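PDB 2AMF: 1-Pyrroline-5-Carboxylate reductase from Streptococcus pyogenes, which catalyses the NAD(P)H-dependent reduction of 1-pyrroline-5-carboxylate to L-proline, the last step of proline biosynthesis from glutamate. Local coordinates for the interface of chains A and B. Residues are numbered along the deposited sequence; one frame, centred on the assembly and turned at random. Chains: chain A/B, 1-Pyrroline-5-Carboxylate reductase.

Contact 1: the interface of chains A and B. Residues chain A 151, 157, 161, 164-165; chain B 188, 192, 196.
B:Ile196, on helix 190-210, turns CG1 anti to its own carbonyl carbon (chi1 -65°), which leaves CG2 anti to the backbone N. CG1, with CD1 at its end, goes toward the rings of A:Phe151 and A:Phe161, and CG2 toward A:Ala165, with CE1 of A:Phe161 near both branches. A:Phe161, on helix 158-185, has CG anti to the backbone N (chi1 -171°), and its ring presents its CD1-CE1 side to CD1 of B:Ile196. CE1 of the ring rests 3.7 Å from that CD1 methyl, with CD1 of the ring nearly as near; the two side chains cross obliquely. A:Phe151, from strand 148-152, comes in from another direction and runs antiparallel to the isoleucine. CG1 of B:Ile196 lies over one face of that ring, nearer the rim than the centre, 3.8 Å from CE1 of A:Phe151. The other branch, CG2, sits against the methyl CB of A:Ala165 at 3.7 Å. One isoleucine is thus held between a strand and a helix of the partner in what is part of the two-fold dimer interface of this pyrroline-5-carboxylate reductase. The aliphatic part of B:Lys192 passes A:Phe151 more loosely, CD to CD1 at 4.3 Å. At the end of the patch B:Ile188, in the loop just before helix 190-210, and A:Leu164 reach toward each other tip to tip, their CD1 methyls 3.9 Å apart.

Contact 2: the interface of chains A and B. Residues chain A 171, 174-175, 248; chain B 233, 236-237, 241-242.
A:Leu174 on the long helix 158-185 is the side chain to follow, since B:Leu236, B:Glu237, B:Leu241 and B:Thr242 all gather round it. Its CB just touches CD2 of B:Leu241 at 4.2 Å. CG stays against that same methyl and also comes near the hydroxyl oxygen OG1 of B:Thr242, whose side chain crosses it at about a right angle. At the tip, the carboxylate oxygen OE2 of B:Glu237 is a van der Waals neighbour of both methyls, CD1 and CD2. CD2 also meets CD2 of B:Leu241 at 3.7 Å and CD1 of B:Leu236 at 3.9 Å. Both of these leucines slide past A:Leu174 in the opposite direction and meet it at this one methyl. B:Leu236, on helix 228-239, carries the packing to two chain A helices: its CG is anti to the carbonyl carbon (chi1 -71°), and its methyls fork between them. CD1 meets CD1 of the A:Tyr171 ring at 3.6 Å, and CD2 meets CB of A:Ala248, on helix 241-258, at 3.6 Å. The same tyrosine ring extends past B:Leu236 to the backbone of B:Leu233. This part of the two-fold dimer interface is thus helix against helix, and the side-chain contacts described are mostly apolar. A water bridges the two chains, linking the carbonyl O of A:Leu174 (3.0 Å) to OG1 of B:Thr242 (2.9 Å).

Contact 3: the interface of chains A and B. Residues chain A 215, 218-219, 222, 233; chain B 170, 173-174.
B:Tyr173 packs its ring against A:Phe218 in the helical dimerisation region typical of the pyrroline-5-carboxylate reductase family. The nearest approach is from CB of A:Phe218 to CE2 of the tyrosine, 3.4 Å, with CD2 of the tyrosine beside it. The two side chains cross at a slant, and the tyrosine's phenol oxygen OH ends above one face of the phenylalanine ring, displaced toward the rim and 3.7 Å from CD1 of A:Phe218. A:Ile222 approaches differently: its CD1 methyl lies in the plane of the tyrosine ring, at the edge, 3.7 Å from CE2. With CG anti to the carbonyl carbon (chi1 -65°), B:Tyr173 points its ring toward these two residues, while its CB remains beside A:Pro215 and A:Ile219. CB of A:Pro215 lies 3.6 Å from the carbonyl O of B:Tyr173. A:Ile219 runs past the tyrosine in the opposite direction and presses its CG1 against the backbone carbonyl O of B:Ala170 at 3.7 Å. Its CD1 continues to the backbone N of B:Leu174, 3.8 Å away. CB of B:Ala170 in turn meets CG2 of A:Ile222. What positions the chain A groups is helix 215-222, which carries A:Pro215, A:Phe218 with A:Ile219, and A:Ile222 on successive turns. Beyond A:Ile219, A:Leu233 on helix 228-238 faces B:Leu174, CD1 to CD2 at 4.3 Å.

Contact 1: the interface of chains A and B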
loop_
_atom_site.group_PDB
_atom_site.type_symbol
_atom_site.label_atom_id
_atom_site.label_comp_id
_atom_site.label_asym_id
_atom_site.label_seq_id
_atom_site.Cartn_x
_atom_site.Cartn_y
_atom_site.Cartn_z
ATOM N N PHE A 151 -36.987 -2.495 -18.150
ATOM C CA PHE A 151 -36.916 -3.338 -16.957
ATOM C C PHE A 151 -37.860 -2.795 -15.904
ATOM O O PHE A 151 -37.792 -1.617 -15.541
ATOM C CB PHE A 151 -35.486 -3.400 -16.436
ATOM C CG PHE A 151 -34.543 -4.102 -17.362
ATOM C CD1 PHE A 151 -34.331 -5.483 -17.243
ATOM C CD2 PHE A 151 -33.883 -3.397 -18.374
ATOM C CE1 PHE A 151 -33.478 -6.144 -18.105
ATOM C CE2 PHE A 151 -33.024 -4.056 -19.260
ATOM C CZ PHE A 151 -32.810 -5.435 -19.116
ATOM N N ASP A 157 -34.664 -0.126 -5.908
ATOM C CA ASP A 157 -33.513 -0.636 -6.669
ATOM C C ASP A 157 -32.990 0.324 -7.738
ATOM O O ASP A 157 -32.073 -0.015 -8.488
ATOM C CB ASP A 157 -33.836 -1.997 -7.281
ATOM C CG ASP A 157 -33.996 -3.093 -6.230
ATOM O OD1 ASP A 157 -33.322 -3.027 -5.169
ATOM O OD2 ASP A 157 -34.800 -4.026 -6.463
ATOM N N PHE A 161 -29.595 0.211 -10.067
ATOM C CA PHE A 161 -29.768 0.137 -11.523
ATOM C C PHE A 161 -29.089 1.311 -12.243
ATOM O O PHE A 161 -28.517 1.134 -13.315
ATOM C CB PHE A 161 -31.254 0.069 -11.894
ATOM C CG PHE A 161 -31.506 -0.222 -13.359
ATOM C CD1 PHE A 161 -31.840 -1.509 -13.774
ATOM C CD2 PHE A 161 -31.427 0.790 -14.315
ATOM C CE1 PHE A 161 -32.095 -1.799 -15.136
ATOM C CE2 PHE A 161 -31.657 0.516 -15.673
ATOM C CZ PHE A 161 -32.002 -0.781 -16.085
ATOM N N LEU A 164 -25.490 0.116 -12.387
ATOM C CA LEU A 164 -25.329 -1.063 -13.233
ATOM C C LEU A 164 -25.570 -0.797 -14.701
ATOM O O LEU A 164 -24.963 -1.469 -15.536
ATOM C CB LEU A 164 -26.272 -2.195 -12.818
ATOM C CG LEU A 164 -25.984 -2.993 -11.561
ATOM C CD1 LEU A 164 -26.995 -4.153 -11.474
ATOM C CD2 LEU A 164 -24.557 -3.517 -11.576
ATOM N N ALA A 165 -26.461 0.145 -15.018
ATOM C CA ALA A 165 -26.864 0.355 -16.424
ATOM C C ALA A 165 -26.707 1.774 -16.971
ATOM O O ALA A 165 -26.416 1.947 -18.157
ATOM C CB ALA A 165 -28.298 -0.134 -16.657
ATOM N N ILE B 188 -29.649 -6.756 -6.104
ATOM C CA ILE B 188 -30.196 -7.256 -7.374
ATOM C C ILE B 188 -29.787 -8.704 -7.633
ATOM O O ILE B 188 -28.587 -9.003 -7.649
ATOM C CB ILE B 188 -29.830 -6.321 -8.578
ATOM C CG1 ILE B 188 -30.285 -4.878 -8.276
ATOM C CG2 ILE B 188 -30.418 -6.861 -9.899
ATOM C CD1 ILE B 188 -30.376 -3.937 -9.496
ATOM N N LYS B 192 -30.657 -11.526 -12.939
ATOM C CA LYS B 192 -31.122 -10.227 -13.373
ATOM C C LYS B 192 -29.966 -9.229 -13.569
ATOM O O LYS B 192 -29.900 -8.556 -14.611
ATOM C CB LYS B 192 -32.175 -9.683 -12.389
ATOM C CG LYS B 192 -32.813 -8.346 -12.819
ATOM C CD LYS B 192 -33.394 -8.372 -14.263
ATOM C CE LYS B 192 -34.686 -9.210 -14.360
ATOM N NZ LYS B 192 -34.989 -9.647 -15.757
ATOM N N ILE B 196 -28.902 -7.412 -17.205
ATOM C CA ILE B 196 -28.770 -5.967 -17.391
ATOM C C ILE B 196 -27.372 -5.592 -17.906
ATOM O O ILE B 196 -27.248 -4.897 -18.923
ATOM C CB ILE B 196 -29.101 -5.223 -16.085
ATOM C CG1 ILE B 196 -30.573 -5.435 -15.735
ATOM C CG2 ILE B 196 -28.713 -3.739 -16.159
ATOM C CD1 ILE B 196 -30.879 -5.198 -14.270
#

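Contact 2: the interface of chains A and B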
loop_
_atom_site.group_PDB
_atom_site.type_symbol
_atom_site.label_atom_id
_atom_site.label_comp_id
_atom_site.label_asym_id
_atom_site.label_seq_id
_atom_site.Cartn_x
_atom_site.Cartn_y
_atom_site.Cartn_z
ATOM N N TYR A 171 -17.877 3.041 -17.549
ATOM C CA TYR A 171 -16.895 2.142 -16.945
ATOM C C TYR A 171 -16.435 1.106 -17.961
ATOM O O TYR A 171 -15.262 0.738 -17.986
ATOM C CB TYR A 171 -17.421 1.514 -15.642
ATOM C CG TYR A 171 -18.079 2.518 -14.712
ATOM C CD1 TYR A 171 -17.636 3.840 -14.653
ATOM C CD2 TYR A 171 -19.131 2.143 -13.878
ATOM C CE1 TYR A 171 -18.226 4.777 -13.802
ATOM C CE2 TYR A 171 -19.740 3.069 -13.023
ATOM C CZ TYR A 171 -19.265 4.392 -12.990
ATOM O OH TYR A 171 -19.841 5.333 -12.160
ATOM N N LEU A 174 -13.993 2.839 -20.217
ATOM C CA LEU A 174 -12.668 2.931 -19.572
ATOM C C LEU A 174 -11.924 1.595 -19.653
ATOM O O LEU A 174 -10.730 1.551 -19.915
ATOM C CB LEU A 174 -12.760 3.454 -18.128
ATOM C CG LEU A 174 -11.438 3.973 -17.529
ATOM C CD1 LEU A 174 -11.062 5.373 -18.047
ATOM C CD2 LEU A 174 -11.445 3.958 -15.990
ATOM N N PHE A 175 -12.651 0.506 -19.480
ATOM C CA PHE A 175 -12.072 -0.826 -19.570
ATOM C C PHE A 175 -11.495 -1.131 -20.957
ATOM O O PHE A 175 -10.361 -1.559 -21.082
ATOM C CB PHE A 175 -13.128 -1.869 -19.176
ATOM C CG PHE A 175 -12.604 -3.281 -19.117
ATOM C CD1 PHE A 175 -11.774 -3.693 -18.060
ATOM C CD2 PHE A 175 -12.958 -4.207 -20.097
ATOM C CE1 PHE A 175 -11.300 -4.996 -17.996
ATOM C CE2 PHE A 175 -12.486 -5.526 -20.040
ATOM C CZ PHE A 175 -11.660 -5.918 -18.993
ATOM N N ALA A 248 -16.177 1.145 -7.154
ATOM C CA ALA A 248 -16.710 2.171 -8.066
ATOM C C ALA A 248 -18.235 2.140 -8.146
ATOM O O ALA A 248 -18.891 3.190 -8.197
ATOM C CB ALA A 248 -16.104 2.022 -9.436
ATOM N N LEU B 233 -16.306 6.996 -11.791
ATOM C CA LEU B 233 -15.136 7.123 -12.651
ATOM C C LEU B 233 -13.865 7.494 -11.861
ATOM O O LEU B 233 -12.803 6.900 -12.083
ATOM C CB LEU B 233 -15.387 8.153 -13.766
ATOM C CG LEU B 233 -14.300 8.107 -14.845
ATOM C CD1 LEU B 233 -14.452 6.846 -15.705
ATOM C CD2 LEU B 233 -14.269 9.373 -15.711
ATOM N N LEU B 236 -12.611 4.445 -9.923
ATOM C CA LEU B 236 -11.823 3.610 -10.828
ATOM C C LEU B 236 -10.410 4.158 -11.048
ATOM O O LEU B 236 -9.466 3.397 -11.132
ATOM C CB LEU B 236 -12.529 3.472 -12.183
ATOM C CG LEU B 236 -13.800 2.616 -12.262
ATOM C CD1 LEU B 236 -14.347 2.667 -13.680
ATOM C CD2 LEU B 236 -13.558 1.170 -11.818
ATOM N N GLU B 237 -10.285 5.481 -11.167
ATOM C CA GLU B 237 -8.985 6.145 -11.205
ATOM C C GLU B 237 -8.213 5.947 -9.908
ATOM O O GLU B 237 -7.030 5.651 -9.941
ATOM C CB GLU B 237 -9.153 7.663 -11.426
ATOM C CG GLU B 237 -9.615 8.032 -12.812
ATOM C CD GLU B 237 -8.646 7.573 -13.888
ATOM O OE1 GLU B 237 -7.404 7.608 -13.653
ATOM O OE2 GLU B 237 -9.134 7.167 -14.966
ATOM N N LEU B 241 -7.978 1.087 -12.164
ATOM C CA LEU B 241 -8.548 0.211 -13.201
ATOM C C LEU B 241 -7.601 0.049 -14.413
ATOM O O LEU B 241 -7.245 -1.071 -14.799
ATOM C CB LEU B 241 -9.917 0.707 -13.677
ATOM C CG LEU B 241 -10.474 -0.293 -14.709
ATOM C CD1 LEU B 241 -11.141 -1.508 -14.040
ATOM C CD2 LEU B 241 -11.354 0.315 -15.758
ATOM N N THR B 242 -7.190 1.177 -14.996
ATOM C CA THR B 242 -6.358 1.178 -16.198
ATOM C C THR B 242 -4.994 0.526 -15.950
ATOM O O THR B 242 -4.570 -0.332 -16.712
ATOM C CB THR B 242 -6.179 2.625 -16.774
ATOM O OG1 THR B 242 -7.469 3.201 -17.050
ATOM C CG2 THR B 242 -5.364 2.617 -18.065
HETATM O O HOH W 1 -8.344 3.431 -19.809
#

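Contact 3: the interface of chains A and B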
loop_
_atom_site.group_PDB
_atom_site.type_symbol
_atom_site.label_atom_id
_atom_site.label_comp_id
_atom_site.label_asym_id
_atom_site.label_seq_id
_atom_site.Cartn_x
_atom_site.Cartn_y
_atom_site.Cartn_z
ATOM N N PRO A 215 -20.136 -16.514 -16.622
ATOM C CA PRO A 215 -18.838 -15.905 -16.946
ATOM C C PRO A 215 -17.672 -16.714 -16.398
ATOM O O PRO A 215 -16.684 -16.880 -17.114
ATOM C CB PRO A 215 -18.911 -14.525 -16.268
ATOM C CG PRO A 215 -20.389 -14.229 -16.231
ATOM C CD PRO A 215 -21.035 -15.552 -15.940
ATOM N N PHE A 218 -17.010 -19.735 -18.583
ATOM C CA PHE A 218 -16.216 -19.261 -19.721
ATOM C C PHE A 218 -14.743 -19.040 -19.355
ATOM O O PHE A 218 -13.831 -19.404 -20.109
ATOM C CB PHE A 218 -16.798 -17.957 -20.265
ATOM C CG PHE A 218 -17.928 -18.151 -21.250
ATOM C CD1 PHE A 218 -17.658 -18.469 -22.579
ATOM C CD2 PHE A 218 -19.259 -17.996 -20.851
ATOM C CE1 PHE A 218 -18.703 -18.636 -23.511
ATOM C CE2 PHE A 218 -20.305 -18.159 -21.765
ATOM C CZ PHE A 218 -20.027 -18.476 -23.102
ATOM N N ILE A 219 -14.502 -18.432 -18.199
ATOM C CA ILE A 219 -13.122 -18.195 -17.775
ATOM C C ILE A 219 -12.362 -19.524 -17.737
ATOM O O ILE A 219 -11.262 -19.629 -18.289
ATOM C CB ILE A 219 -13.068 -17.392 -16.441
ATOM C CG1 ILE A 219 -13.437 -15.926 -16.712
ATOM C CG2 ILE A 219 -11.699 -17.483 -15.783
ATOM C CD1 ILE A 219 -13.984 -15.164 -15.513
ATOM N N ILE A 222 -11.402 -20.792 -21.172
ATOM C CA ILE A 222 -10.392 -19.970 -21.839
ATOM C C ILE A 222 -9.002 -20.150 -21.204
ATOM O O ILE A 222 -7.989 -20.081 -21.898
ATOM C CB ILE A 222 -10.861 -18.478 -21.916
ATOM C CG1 ILE A 222 -12.108 -18.364 -22.814
ATOM C CG2 ILE A 222 -9.762 -17.543 -22.466
ATOM C CD1 ILE A 222 -12.952 -17.109 -22.569
ATOM N N LEU A 233 -5.074 -13.404 -15.729
ATOM C CA LEU A 233 -6.180 -13.460 -14.779
ATOM C C LEU A 233 -5.681 -13.348 -13.324
ATOM O O LEU A 233 -6.267 -12.629 -12.516
ATOM C CB LEU A 233 -6.982 -14.758 -14.961
ATOM C CG LEU A 233 -8.392 -14.759 -14.356
ATOM C CD1 LEU A 233 -9.381 -14.083 -15.298
ATOM C CD2 LEU A 233 -8.853 -16.207 -13.997
ATOM N N ALA B 170 -11.686 -13.723 -21.326
ATOM C CA ALA B 170 -11.648 -14.016 -19.898
ATOM C C ALA B 170 -11.660 -12.743 -19.042
ATOM O O ALA B 170 -12.387 -12.687 -18.058
ATOM C CB ALA B 170 -10.465 -14.847 -19.569
ATOM N N TYR B 173 -15.061 -11.235 -19.322
ATOM C CA TYR B 173 -15.956 -11.962 -18.425
ATOM C C TYR B 173 -15.756 -11.671 -16.935
ATOM O O TYR B 173 -16.737 -11.625 -16.181
ATOM C CB TYR B 173 -15.877 -13.467 -18.681
ATOM C CG TYR B 173 -16.366 -13.862 -20.050
ATOM C CD1 TYR B 173 -17.564 -13.330 -20.573
ATOM C CD2 TYR B 173 -15.645 -14.773 -20.827
ATOM C CE1 TYR B 173 -18.018 -13.701 -21.834
ATOM C CE2 TYR B 173 -16.081 -15.146 -22.073
ATOM C CZ TYR B 173 -17.266 -14.616 -22.573
ATOM O OH TYR B 173 -17.693 -15.012 -23.804
ATOM N N LEU B 174 -14.513 -11.512 -16.490
ATOM C CA LEU B 174 -14.290 -11.190 -15.064
ATOM C C LEU B 174 -14.860 -9.792 -14.719
ATOM O O LEU B 174 -15.449 -9.589 -13.645
ATOM C CB LEU B 174 -12.814 -11.295 -14.683
ATOM C CG LEU B 174 -12.433 -11.191 -13.186
ATOM C CD1 LEU B 174 -12.775 -12.470 -12.395
ATOM C CD2 LEU B 174 -10.962 -10.837 -13.005
#

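Helix 158-185 runs through all three contacts: chain A lends it to contact 1 and contact 2, chain B to contact 3. The C-alpha centres of contact 1 lie about 19 Å from those of contact 2 and 21 Å from those of contact 3, and contacts 2 and 3 are again about 19 Å apart. Leu174 and Leu233 appear in both contact 2 and contact 3 with the chains exchanged. The long helix meets partner helices 190-210, 215-222, 228-239 and 241-258, interlocking the subunits into a dimer. The two-fold repeats each contact; the deposited assembly holds ten copies.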